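Local coordinates for protein arylesterase (Sulfolobus solfataricus, PDB 5L2P) that hydrolyses a broad range of aromatic esters, p-nitrophenyl fatty acid esters and aryl dialkyl phosphates such as paraoxon, at residues M216-R219 with D223-N226; N75-H80 with V134-N139; D95-I100 with R288-V293. All blocks are in the same frame, centred on the assembly; numbering follows the deposited sequence.

Overall arrangement
Contact 2 (75-80 with 134-139) and contact 3 (95-100 with 288-293) are buried packing of the alpha/beta hydrolase core, whereas contact 1 (216-219 with 223-226) is a partly buried turn near the surface. Contact 2 sets a helix on a central strand through apolar atoms alone; contact 3 joins two helices with isoleucines against a serine and an arginine; contact 1 depends on a salt bridge and a main-chain bond to one aspartate. No element is shared, but strand 77-81 (contact 2) and helix 95-105 (contact 3) are consecutive and touch, with a probable hydrogen bond of 2.7 Å between His80 ND1 and Ser98 OG. Contact 1 stands apart, about 30 Å from contact 3 between centres.

Contact 1 of 3, residues M216-R219 with D223-N226; sequences MYIR and DLYN
Arg219 and Asp223 form a short-range salt bridge that closes the turn following helix 212-217, near the surface of the alpha/beta hydrolase domain. The arginine comes side-on, NE and NH2 each taking one carboxylate oxygen, with the guanidinium and carboxylate planes only 18° apart. NE donates to the syn lone pair of Asp223 OD2 at 3.2 Å in a nearly straight bond, while NH2 reaches Asp223 OD1 at 3.0 Å from a tilted position. A bend at chi3 (-71°) folds the arginine chain back so that its head returns to the acid.

Asp223 OD2 also accepts the backbone N-H of Arg219: N lies 2.9 Å from OD2 and meets that oxygen nearly along its C-O axis. One oxygen thus ties down both the main chain and the side chain of the same residue just beyond the helix end. Aspartate suits this place because its short side chain holds both oxygens close to the backbone, and the nearby positive charge probably stabilises its ionised form.

Beside this polar grip, Ile218 CD1 meets Leu224 CD2 at 3.8 Å, two branched side chains adding an apolar patch. Phe229 borders Ile218, and Phe122 touches both Arg219 and Asp223. Lys121 bonds to the carbonyl oxygens of Met216 and Ile218, and Tyr217 packs on helix 124-138 while stacking with Trp86, so the turn is joined to the chain leading into that helix.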
ATOM      1  N   MET A 216      30.784   0.475   2.962  1.00 65.33           N
ATOM      2  CA  MET A 216      31.983   0.765   2.170  1.00 66.68           C
ATOM      3  C   MET A 216      32.147   2.255   1.906  1.00 63.28           C
ATOM      4  O   MET A 216      33.255   2.753   1.853  1.00 65.27           O
ATOM      5  CB  MET A 216      31.910   0.025   0.844  1.00 69.56           C
ATOM      6  CG  MET A 216      31.855  -1.471   1.027  1.00 75.89           C
ATOM      7  SD  MET A 216      33.476  -2.189   0.766  1.00 87.37           S
ATOM      8  CE  MET A 216      33.448  -2.337  -1.026  1.00 85.39           C
ATOM      9  N   TYR A 217      31.028   2.959   1.768  1.00 62.17           N
ATOM     10  CA  TYR A 217      31.009   4.382   1.426  1.00 58.23           C
ATOM     11  C   TYR A 217      31.202   5.270   2.640  1.00 58.40           C
ATOM     12  O   TYR A 217      32.009   6.202   2.583  1.00 56.78           O
ATOM     13  CB  TYR A 217      29.706   4.703   0.705  1.00 57.14           C
ATOM     14  CG  TYR A 217      29.539   6.124   0.247  1.00 58.32           C
ATOM     15  CD1 TYR A 217      30.529   6.745  -0.499  1.00 57.93           C
ATOM     16  CD2 TYR A 217      28.350   6.844   0.536  1.00 56.33           C
ATOM     17  CE1 TYR A 217      30.364   8.050  -0.928  1.00 60.07           C
ATOM     18  CE2 TYR A 217      28.189   8.133   0.115  1.00 55.60           C
ATOM     19  CZ  TYR A 217      29.192   8.736  -0.614  1.00 57.29           C
ATOM     20  OH  TYR A 217      29.036  10.037  -1.052  1.00 60.42           O
ATOM     21  N   ILE A 218      30.502   4.976   3.742  1.00 59.26           N
ATOM     22  CA  ILE A 218      30.591   5.821   4.950  1.00 63.78           C
ATOM     23  C   ILE A 218      31.816   5.509   5.805  1.00 64.99           C
ATOM     24  O   ILE A 218      32.365   4.409   5.739  1.00 71.79           O
ATOM     25  CB  ILE A 218      29.314   5.784   5.834  1.00 65.15           C
ATOM     26  CG1 ILE A 218      29.103   4.397   6.447  1.00 66.96           C
ATOM     27  CG2 ILE A 218      28.114   6.272   5.025  1.00 64.27           C
ATOM     28  CD1 ILE A 218      27.979   4.393   7.456  1.00 72.30           C
ATOM     29  N   ARG A 219      32.246   6.498   6.588  1.00 63.43           N
ATOM     30  CA  ARG A 219      33.425   6.363   7.449  1.00 63.82           C
ATOM     31  C   ARG A 219      33.068   5.652   8.744  1.00 65.00           C
ATOM     32  O   ARG A 219      33.781   4.783   9.207  1.00 64.43           O
ATOM     33  CB  ARG A 219      34.014   7.735   7.757  1.00 62.86           C
ATOM     34  CG  ARG A 219      34.521   8.456   6.513  1.00 62.80           C
ATOM     35  CD  ARG A 219      34.794   9.919   6.765  1.00 63.50           C
ATOM     36  NE  ARG A 219      33.547  10.656   6.949  1.00 62.88           N
ATOM     37  CZ  ARG A 219      33.473  11.966   7.074  1.00 61.77           C
ATOM     38  NH1 ARG A 219      34.569  12.687   7.039  1.00 64.18           N
ATOM     39  NH2 ARG A 219      32.301  12.549   7.220  1.00 61.44           N
ATOM     40  N   ASP A 223      28.002   9.317  10.169  1.00 62.33           N
ATOM     41  CA  ASP A 223      27.659   9.760   8.803  1.00 60.45           C
ATOM     42  C   ASP A 223      26.235   9.409   8.401  1.00 56.89           C
ATOM     43  O   ASP A 223      25.695  10.041   7.500  1.00 55.61           O
ATOM     44  CB  ASP A 223      28.609   9.138   7.756  1.00 61.00           C
ATOM     45  CG  ASP A 223      29.989   9.684   7.827  1.00 62.80           C
ATOM     46  OD1 ASP A 223      30.139  10.843   8.304  1.00 64.40           O
ATOM     47  OD2 ASP A 223      30.925   8.951   7.408  1.00 62.42           O
ATOM     48  N   LEU A 224      25.651   8.394   9.038  1.00 56.68           N
ATOM     49  CA  LEU A 224      24.271   7.993   8.742  1.00 55.79           C
ATOM     50  C   LEU A 224      23.256   9.140   8.858  1.00 53.50           C
ATOM     51  O   LEU A 224      22.320   9.184   8.089  1.00 52.77           O
ATOM     52  CB  LEU A 224      23.838   6.833   9.634  1.00 56.46           C
ATOM     53  CG  LEU A 224      24.560   5.508   9.497  1.00 56.67           C
ATOM     54  CD1 LEU A 224      24.059   4.613  10.625  1.00 58.21           C
ATOM     55  CD2 LEU A 224      24.314   4.899   8.117  1.00 56.90           C
ATOM     56  N   TYR A 225      23.469  10.074   9.770  1.00 54.85           N
ATOM     57  CA  TYR A 225      22.539  11.208   9.918  1.00 57.21           C
ATOM     58  C   TYR A 225      23.073  12.492   9.322  1.00 58.62           C
ATOM     59  O   TYR A 225      22.507  13.574   9.519  1.00 62.56           O
ATOM     60  CB  TYR A 225      22.138  11.435  11.387  1.00 59.58           C
ATOM     61  CG  TYR A 225      23.277  11.686  12.370  1.00 59.08           C
ATOM     62  CD1 TYR A 225      23.846  12.949  12.524  1.00 58.28           C
ATOM     63  CD2 TYR A 225      23.733  10.661  13.186  1.00 59.91           C
ATOM     64  CE1 TYR A 225      24.853  13.159  13.440  1.00 58.77           C
ATOM     65  CE2 TYR A 225      24.739  10.871  14.091  1.00 60.19           C
ATOM     66  CZ  TYR A 225      25.297  12.102  14.220  1.00 59.94           C
ATOM     67  OH  TYR A 225      26.323  12.193  15.169  1.00 62.96           O
ATOM     68  N   ASN A 226      24.139  12.376   8.545  1.00 59.23           N
ATOM     69  CA  ASN A 226      24.670  13.517   7.809  1.00 57.41           C
ATOM     70  C   ASN A 226      23.745  13.801   6.630  1.00 59.28           C
ATOM     71  O   ASN A 226      23.429  12.891   5.865  1.00 59.04           O
ATOM     72  CB  ASN A 226      26.080  13.194   7.311  1.00 56.52           C
ATOM     73  CG  ASN A 226      26.851  14.449   6.889  1.00 56.52           C
ATOM     74  OD1 ASN A 226      26.365  15.239   6.124  1.00 57.89           O
ATOM     75  ND2 ASN A 226      28.063  14.617   7.388  1.00 55.90           N
TER

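Contact 2 of 3, residues N75-H80 with V134-N139; sequences NGLVMH and VWARDN
Ala136 carries this contact, its CB lying against Leu77 and Met79 where helix 124-138 packs on strand 77-81. Its methyl meets Leu77 CD2 at 3.6 Å and Met79 SD at 4.0 Å. Since alternate residues of a strand face the same side of a sheet, Leu77 and Met79 both point at the helix and share this one small methyl. The smallness of alanine suits the site: the two larger strand side chains bridge most of the distance, and the nearest CA atoms, those of Leu77 and Ala136, are 8.7 Å apart.

Leu77 extends one methyl branch to the alanine. Met79 arrives by a more winding path, its chain bent at both chi2 (-65°) and chi3 (-58°), which presents the sulfur rather than the terminal methyl. Ile110 of the adjacent strand 108-112 touches both strand residues, while Ile150 and Thr152 of strand 150-155, on the other flank, touch Leu77 and Met79 respectively.

No hydrogen bond or salt bridge joins the two segments. Contacts of carbon with carbon and with a polarisable sulfur make little directional demand, so the helix is seated on the sheet by shape and exclusion of water, as befits the hydrophobic interior of an alpha/beta sandwich.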
ATOM      1  N   ASN A  75      20.576  26.443 -24.903  1.00 60.98           N
ATOM      2  CA  ASN A  75      21.841  26.643 -24.213  1.00 59.72           C
ATOM      3  C   ASN A  75      21.836  26.096 -22.781  1.00 56.21           C
ATOM      4  O   ASN A  75      22.581  26.568 -21.948  1.00 55.67           O
ATOM      5  CB  ASN A  75      22.266  28.113 -24.264  1.00 62.68           C
ATOM      6  CG  ASN A  75      21.192  29.067 -23.721  1.00 69.35           C
ATOM      7  OD1 ASN A  75      20.120  28.640 -23.334  1.00 71.37           O
ATOM      8  ND2 ASN A  75      21.482  30.366 -23.704  1.00 71.92           N
ATOM      9  N   GLY A  76      21.033  25.072 -22.530  1.00 53.89           N
ATOM     10  CA  GLY A  76      21.046  24.394 -21.261  1.00 53.85           C
ATOM     11  C   GLY A  76      22.136  23.374 -21.098  1.00 53.72           C
ATOM     12  O   GLY A  76      22.780  22.989 -22.061  1.00 55.34           O
ATOM     13  N   LEU A  77      22.361  22.972 -19.848  1.00 53.26           N
ATOM     14  CA  LEU A  77      23.384  22.011 -19.501  1.00 52.25           C
ATOM     15  C   LEU A  77      22.872  21.043 -18.463  1.00 51.14           C
ATOM     16  O   LEU A  77      22.269  21.445 -17.492  1.00 54.22           O
ATOM     17  CB  LEU A  77      24.618  22.730 -18.965  1.00 54.88           C
ATOM     18  CG  LEU A  77      25.722  21.851 -18.353  1.00 53.39           C
ATOM     19  CD1 LEU A  77      26.412  21.055 -19.432  1.00 50.71           C
ATOM     20  CD2 LEU A  77      26.701  22.657 -17.508  1.00 55.09           C
ATOM     21  N   VAL A  78      23.139  19.753 -18.672  1.00 51.00           N
ATOM     22  CA  VAL A  78      22.758  18.711 -17.743  1.00 49.65           C
ATOM     23  C   VAL A  78      23.983  17.986 -17.228  1.00 50.38           C
ATOM     24  O   VAL A  78      24.711  17.389 -18.004  1.00 49.76           O
ATOM     25  CB  VAL A  78      21.820  17.705 -18.404  1.00 50.24           C
ATOM     26  CG1 VAL A  78      21.479  16.554 -17.448  1.00 48.99           C
ATOM     27  CG2 VAL A  78      20.541  18.405 -18.898  1.00 54.07           C
ATOM     28  N   MET A  79      24.223  18.073 -15.916  1.00 52.77           N
ATOM     29  CA  MET A  79      25.297  17.330 -15.277  1.00 53.88           C
ATOM     30  C   MET A  79      24.776  15.949 -14.933  1.00 56.57           C
ATOM     31  O   MET A  79      23.749  15.818 -14.249  1.00 55.84           O
ATOM     32  CB  MET A  79      25.748  17.996 -14.006  1.00 55.95           C
ATOM     33  CG  MET A  79      26.250  19.412 -14.168  1.00 59.05           C
ATOM     34  SD  MET A  79      27.727  19.534 -15.152  1.00 64.68           S
ATOM     35  CE  MET A  79      28.872  18.497 -14.277  1.00 63.33           C
ATOM     36  N   HIS A  80      25.502  14.923 -15.380  1.00 54.81           N
ATOM     37  CA  HIS A  80      25.052  13.559 -15.203  1.00 56.12           C
ATOM     38  C   HIS A  80      26.012  12.805 -14.279  1.00 53.36           C
ATOM     39  O   HIS A  80      27.185  12.673 -14.579  1.00 54.37           O
ATOM     40  CB  HIS A  80      24.964  12.874 -16.564  1.00 60.21           C
ATOM     41  CG  HIS A  80      24.527  11.434 -16.497  1.00 63.17           C
ATOM     42  ND1 HIS A  80      24.696  10.557 -17.547  1.00 61.81           N
ATOM     43  CD2 HIS A  80      23.937  10.719 -15.506  1.00 63.85           C
ATOM     44  CE1 HIS A  80      24.226   9.369 -17.218  1.00 62.09           C
ATOM     45  NE2 HIS A  80      23.752   9.441 -15.984  1.00 64.69           N
ATOM     46  N   VAL A 134      30.613  23.406 -10.420  1.00 53.09           N
ATOM     47  CA  VAL A 134      31.298  24.692 -10.329  1.00 54.15           C
ATOM     48  C   VAL A 134      32.218  24.912 -11.534  1.00 53.87           C
ATOM     49  O   VAL A 134      32.239  25.990 -12.096  1.00 58.19           O
ATOM     50  CB  VAL A 134      32.121  24.781  -9.024  1.00 54.80           C
ATOM     51  CG1 VAL A 134      33.019  26.009  -8.991  1.00 56.16           C
ATOM     52  CG2 VAL A 134      31.195  24.747  -7.830  1.00 54.58           C
ATOM     53  N   TRP A 135      32.947  23.874 -11.950  1.00 54.09           N
ATOM     54  CA  TRP A 135      33.799  23.951 -13.173  1.00 52.47           C
ATOM     55  C   TRP A 135      32.984  24.279 -14.406  1.00 51.50           C
ATOM     56  O   TRP A 135      33.367  25.125 -15.173  1.00 53.08           O
ATOM     57  CB  TRP A 135      34.569  22.638 -13.378  1.00 52.15           C
ATOM     58  CG  TRP A 135      35.376  22.602 -14.594  1.00 53.08           C
ATOM     59  CD1 TRP A 135      36.658  22.988 -14.703  1.00 54.66           C
ATOM     60  CD2 TRP A 135      34.961  22.190 -15.908  1.00 51.64           C
ATOM     61  NE1 TRP A 135      37.080  22.862 -16.001  1.00 54.74           N
ATOM     62  CE2 TRP A 135      36.063  22.362 -16.759  1.00 53.02           C
ATOM     63  CE3 TRP A 135      33.770  21.716 -16.445  1.00 50.52           C
ATOM     64  CZ2 TRP A 135      36.023  22.069 -18.121  1.00 53.83           C
ATOM     65  CZ3 TRP A 135      33.712  21.461 -17.821  1.00 52.87           C
ATOM     66  CH2 TRP A 135      34.841  21.622 -18.639  1.00 53.55           C
ATOM     67  N   ALA A 136      31.859  23.608 -14.595  1.00 51.33           N
ATOM     68  CA  ALA A 136      30.979  23.860 -15.753  1.00 54.06           C
ATOM     69  C   ALA A 136      30.453  25.291 -15.773  1.00 58.40           C
ATOM     70  O   ALA A 136      30.368  25.924 -16.845  1.00 58.16           O
ATOM     71  CB  ALA A 136      29.805  22.897 -15.731  1.00 54.91           C
ATOM     72  N   ARG A 137      30.077  25.798 -14.596  1.00 61.88           N
ATOM     73  CA  ARG A 137      29.585  27.179 -14.494  1.00 64.56           C
ATOM     74  C   ARG A 137      30.696  28.172 -14.805  1.00 64.21           C
ATOM     75  O   ARG A 137      30.473  29.134 -15.524  1.00 65.26           O
ATOM     76  CB  ARG A 137      29.012  27.459 -13.101  1.00 67.52           C
ATOM     77  CG  ARG A 137      28.311  28.771 -13.002  1.00 72.18           C
ATOM     78  CD  ARG A 137      28.069  29.126 -11.559  1.00 76.75           C
ATOM     79  NE  ARG A 137      29.322  29.432 -10.883  1.00 80.82           N
ATOM     80  CZ  ARG A 137      29.388  29.841  -9.622  1.00 84.81           C
ATOM     81  NH1 ARG A 137      28.263  29.978  -8.913  1.00 82.42           N
ATOM     82  NH2 ARG A 137      30.574  30.107  -9.067  1.00 85.37           N
ATOM     83  N   ASP A 138      31.887  27.936 -14.255  1.00 64.98           N
ATOM     84  CA  ASP A 138      33.075  28.740 -14.560  1.00 68.58           C
ATOM     85  C   ASP A 138      33.488  28.714 -16.034  1.00 68.63           C
ATOM     86  O   ASP A 138      34.031  29.685 -16.518  1.00 72.70           O
ATOM     87  CB  ASP A 138      34.266  28.291 -13.712  1.00 71.20           C
ATOM     88  CG  ASP A 138      34.098  28.637 -12.239  1.00 75.01           C
ATOM     89  OD1 ASP A 138      33.164  29.405 -11.913  1.00 83.60           O
ATOM     90  OD2 ASP A 138      34.896  28.145 -11.402  1.00 75.90           O
ATOM     91  N   ASN A 139      33.243  27.612 -16.732  1.00 67.04           N
ATOM     92  CA  ASN A 139      33.517  27.504 -18.178  1.00 66.61           C
ATOM     93  C   ASN A 139      32.284  27.627 -19.081  1.00 66.09           C
ATOM     94  O   ASN A 139      32.282  27.098 -20.183  1.00 64.25           O
ATOM     95  CB  ASN A 139      34.205  26.167 -18.478  1.00 66.07           C
ATOM     96  CG  ASN A 139      35.531  26.033 -17.788  1.00 67.26           C
ATOM     97  OD1 ASN A 139      35.690  26.405 -16.642  1.00 72.76           O
ATOM     98  ND2 ASN A 139      36.493  25.519 -18.492  1.00 69.23           N
TER

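Contact 3 of 3, residues D95-I100 with R288-V293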
ATOM      1  N   ASP A  95      26.834   5.584 -20.367  1.00 56.84           N
ATOM      2  CA  ASP A  95      27.079   6.315 -21.625  1.00 51.12           C
ATOM      3  C   ASP A  95      25.828   6.377 -22.503  1.00 49.01           C
ATOM      4  O   ASP A  95      25.505   7.413 -23.065  1.00 47.59           O
ATOM      5  CB  ASP A  95      28.242   5.653 -22.359  1.00 51.06           C
ATOM      6  CG  ASP A  95      28.614   6.375 -23.657  1.00 51.74           C
ATOM      7  OD1 ASP A  95      29.354   7.372 -23.626  1.00 51.96           O
ATOM      8  OD2 ASP A  95      28.157   5.943 -24.734  1.00 51.89           O
ATOM      9  N   ALA A  96      25.142   5.250 -22.622  1.00 50.10           N
ATOM     10  CA  ALA A  96      23.917   5.136 -23.440  1.00 51.20           C
ATOM     11  C   ALA A  96      22.787   6.045 -22.925  1.00 48.99           C
ATOM     12  O   ALA A  96      22.026   6.601 -23.737  1.00 47.25           O
ATOM     13  CB  ALA A  96      23.421   3.684 -23.508  1.00 51.27           C
ATOM     14  N   ILE A  97      22.708   6.200 -21.600  1.00 47.81           N
ATOM     15  CA  ILE A  97      21.753   7.128 -21.005  1.00 48.48           C
ATOM     16  C   ILE A  97      22.082   8.573 -21.360  1.00 48.40           C
ATOM     17  O   ILE A  97      21.172   9.347 -21.713  1.00 47.63           O
ATOM     18  CB  ILE A  97      21.637   6.992 -19.492  1.00 47.61           C
ATOM     19  CG1 ILE A  97      21.250   5.546 -19.111  1.00 48.03           C
ATOM     20  CG2 ILE A  97      20.572   7.947 -18.958  1.00 47.52           C
ATOM     21  CD1 ILE A  97      20.023   4.966 -19.815  1.00 48.63           C
ATOM     22  N   SER A  98      23.372   8.925 -21.267  1.00 47.97           N
ATOM     23  CA  SER A  98      23.805  10.286 -21.539  1.00 46.55           C
ATOM     24  C   SER A  98      23.495  10.693 -22.958  1.00 47.10           C
ATOM     25  O   SER A  98      23.135  11.834 -23.199  1.00 48.48           O
ATOM     26  CB  SER A  98      25.295  10.439 -21.289  1.00 47.51           C
ATOM     27  OG  SER A  98      25.673   9.981 -19.995  1.00 47.13           O
ATOM     28  N   ARG A  99      23.671   9.759 -23.893  1.00 48.68           N
ATOM     29  CA  ARG A  99      23.412  10.002 -25.317  1.00 48.44           C
ATOM     30  C   ARG A  99      21.935  10.254 -25.590  1.00 48.09           C
ATOM     31  O   ARG A  99      21.589  11.204 -26.279  1.00 48.50           O
ATOM     32  CB  ARG A  99      23.860   8.811 -26.185  1.00 48.50           C
ATOM     33  CG  ARG A  99      25.339   8.662 -26.269  1.00 49.64           C
ATOM     34  CD  ARG A  99      25.768   7.215 -26.572  1.00 49.84           C
ATOM     35  NE  ARG A  99      27.162   7.170 -26.947  1.00 47.99           N
ATOM     36  CZ  ARG A  99      27.619   7.542 -28.133  1.00 49.65           C
ATOM     37  NH1 ARG A  99      26.809   7.943 -29.078  1.00 49.39           N
ATOM     38  NH2 ARG A  99      28.915   7.481 -28.403  1.00 51.95           N
ATOM     39  N   ILE A 100      21.071   9.378 -25.079  1.00 48.95           N
ATOM     40  CA  ILE A 100      19.627   9.561 -25.226  1.00 50.20           C
ATOM     41  C   ILE A 100      19.180  10.857 -24.538  1.00 51.70           C
ATOM     42  O   ILE A 100      18.317  11.579 -25.057  1.00 55.04           O
ATOM     43  CB  ILE A 100      18.842   8.392 -24.647  1.00 51.88           C
ATOM     44  CG1 ILE A 100      19.141   7.108 -25.424  1.00 55.09           C
ATOM     45  CG2 ILE A 100      17.340   8.651 -24.714  1.00 53.32           C
ATOM     46  CD1 ILE A 100      18.759   5.846 -24.663  1.00 55.17           C
ATOM     47  N   ARG A 288      13.599  -0.859 -23.146  1.00 51.68           N
ATOM     48  CA  ARG A 288      12.494  -0.030 -23.669  1.00 53.16           C
ATOM     49  C   ARG A 288      12.014   0.993 -22.618  1.00 50.42           C
ATOM     50  O   ARG A 288      11.910   2.176 -22.903  1.00 47.14           O
ATOM     51  CB  ARG A 288      11.294  -0.901 -24.123  1.00 57.27           C
ATOM     52  CG  ARG A 288      10.086  -0.086 -24.623  1.00 60.61           C
ATOM     53  CD  ARG A 288       8.844  -0.933 -24.981  1.00 62.48           C
ATOM     54  NE  ARG A 288       8.582  -1.952 -23.961  1.00 66.47           N
ATOM     55  CZ  ARG A 288       7.955  -1.754 -22.788  1.00 69.12           C
ATOM     56  NH1 ARG A 288       7.458  -0.543 -22.430  1.00 71.28           N
ATOM     57  NH2 ARG A 288       7.817  -2.776 -21.958  1.00 67.53           N
ATOM     58  N   THR A 289      11.734   0.524 -21.405  1.00 48.88           N
ATOM     59  CA  THR A 289      11.336   1.426 -20.308  1.00 49.25           C
ATOM     60  C   THR A 289      12.417   2.437 -19.940  1.00 50.59           C
ATOM     61  O   THR A 289      12.142   3.619 -19.689  1.00 49.93           O
ATOM     62  CB  THR A 289      10.975   0.641 -19.052  1.00 48.70           C
ATOM     63  OG1 THR A 289       9.983  -0.316 -19.375  1.00 50.75           O
ATOM     64  CG2 THR A 289      10.404   1.528 -18.021  1.00 47.36           C
ATOM     65  N   SER A 290      13.664   1.974 -19.926  1.00 53.37           N
ATOM     66  CA  SER A 290      14.801   2.826 -19.597  1.00 52.43           C
ATOM     67  C   SER A 290      14.925   3.978 -20.594  1.00 50.04           C
ATOM     68  O   SER A 290      15.205   5.116 -20.242  1.00 50.34           O
ATOM     69  CB  SER A 290      16.066   1.991 -19.576  1.00 53.30           C
ATOM     70  OG  SER A 290      17.173   2.826 -19.288  1.00 55.16           O
ATOM     71  N   ARG A 291      14.678   3.664 -21.845  1.00 49.04           N
ATOM     72  CA  ARG A 291      14.717   4.671 -22.884  1.00 49.76           C
ATOM     73  C   ARG A 291      13.571   5.688 -22.737  1.00 47.88           C
ATOM     74  O   ARG A 291      13.776   6.904 -22.812  1.00 47.41           O
ATOM     75  CB  ARG A 291      14.668   4.015 -24.279  1.00 51.22           C
ATOM     76  CG  ARG A 291      14.630   5.014 -25.401  1.00 53.08           C
ATOM     77  CD  ARG A 291      14.494   4.307 -26.708  1.00 57.16           C
ATOM     78  NE  ARG A 291      15.748   3.633 -27.029  1.00 64.29           N
ATOM     79  CZ  ARG A 291      16.809   4.234 -27.591  1.00 67.13           C
ATOM     80  NH1 ARG A 291      16.789   5.532 -27.885  1.00 64.71           N
ATOM     81  NH2 ARG A 291      17.897   3.523 -27.855  1.00 70.27           N
ATOM     82  N   GLN A 292      12.369   5.166 -22.552  1.00 46.91           N
ATOM     83  CA  GLN A 292      11.155   5.983 -22.425  1.00 45.82           C
ATOM     84  C   GLN A 292      11.226   6.955 -21.276  1.00 43.24           C
ATOM     85  O   GLN A 292      10.869   8.133 -21.444  1.00 45.18           O
ATOM     86  CB  GLN A 292       9.921   5.097 -22.273  1.00 45.94           C
ATOM     87  CG  GLN A 292       9.524   4.420 -23.581  1.00 46.21           C
ATOM     88  CD  GLN A 292       8.330   3.541 -23.432  1.00 46.62           C
ATOM     89  OE1 GLN A 292       8.278   2.666 -22.550  1.00 47.44           O
ATOM     90  NE2 GLN A 292       7.346   3.756 -24.290  1.00 47.71           N
ATOM     91  N   VAL A 293      11.727   6.498 -20.140  1.00 40.54           N
ATOM     92  CA  VAL A 293      11.911   7.390 -18.983  1.00 40.58           C
ATOM     93  C   VAL A 293      12.867   8.515 -19.292  1.00 42.68           C
ATOM     94  O   VAL A 293      12.596   9.680 -18.932  1.00 44.73           O
ATOM     95  CB  VAL A 293      12.330   6.602 -17.715  1.00 39.43           C
ATOM     96  CG1 VAL A 293      12.737   7.506 -16.570  1.00 38.77           C
ATOM     97  CG2 VAL A 293      11.198   5.689 -17.253  1.00 38.63           C
TER
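The guanidinium of Arg291 has Ile100 CD1 over one face, 3.7 Å above the plane and offset toward the rim. Its NH1 lies 3.8 Å from Ile100 CG1, so the outer arm of the isoleucine covers this nitrogen while the two side chains cross at about a right angle. Arg291 leaves helix 287-305 nearly extended and then bends at chi3 (-72°), which brings the flat head over to helix 95-105. Its charge is met by a salt bridge from NH2 to Asp45, while Ile100 lies over one of its flat faces. Arginine fits this partly exposed margin because its flat head can pack against carbon and still bond through its nitrogens.

A second guanidinium, that of Arg99, belongs to helix 95-105 itself. At its edge, NE donates to Asp95 OD2 at 2.7 Å in a salt bridge between residues four apart, one helical turn.

Deeper between the helices, Ile97 CD1 approaches Ser290 OG at 3.6 Å. The isoleucine folds at chi2 (-52°) as its delta methyl reaches across, and the small serine lets it lie close to the neighbouring helix.

Two helices of the alpha/beta hydrolase fold thus pack together, with the side chain of Ile97 about 11 Å from that of Ser156, the inferred active-site serine. Ile97 and Ile100 also touch Thr294, while Thr289 and Val293 pack on Val276 of strand 271-276 and Ser98 and Arg99 meet Tyr67 of strand 61-68. The helix pair therefore packs against strands at well-separated positions in the sheet, and Arg288, Thr289 and Gln292 of helix 287-305 pack against a neighbouring subunit.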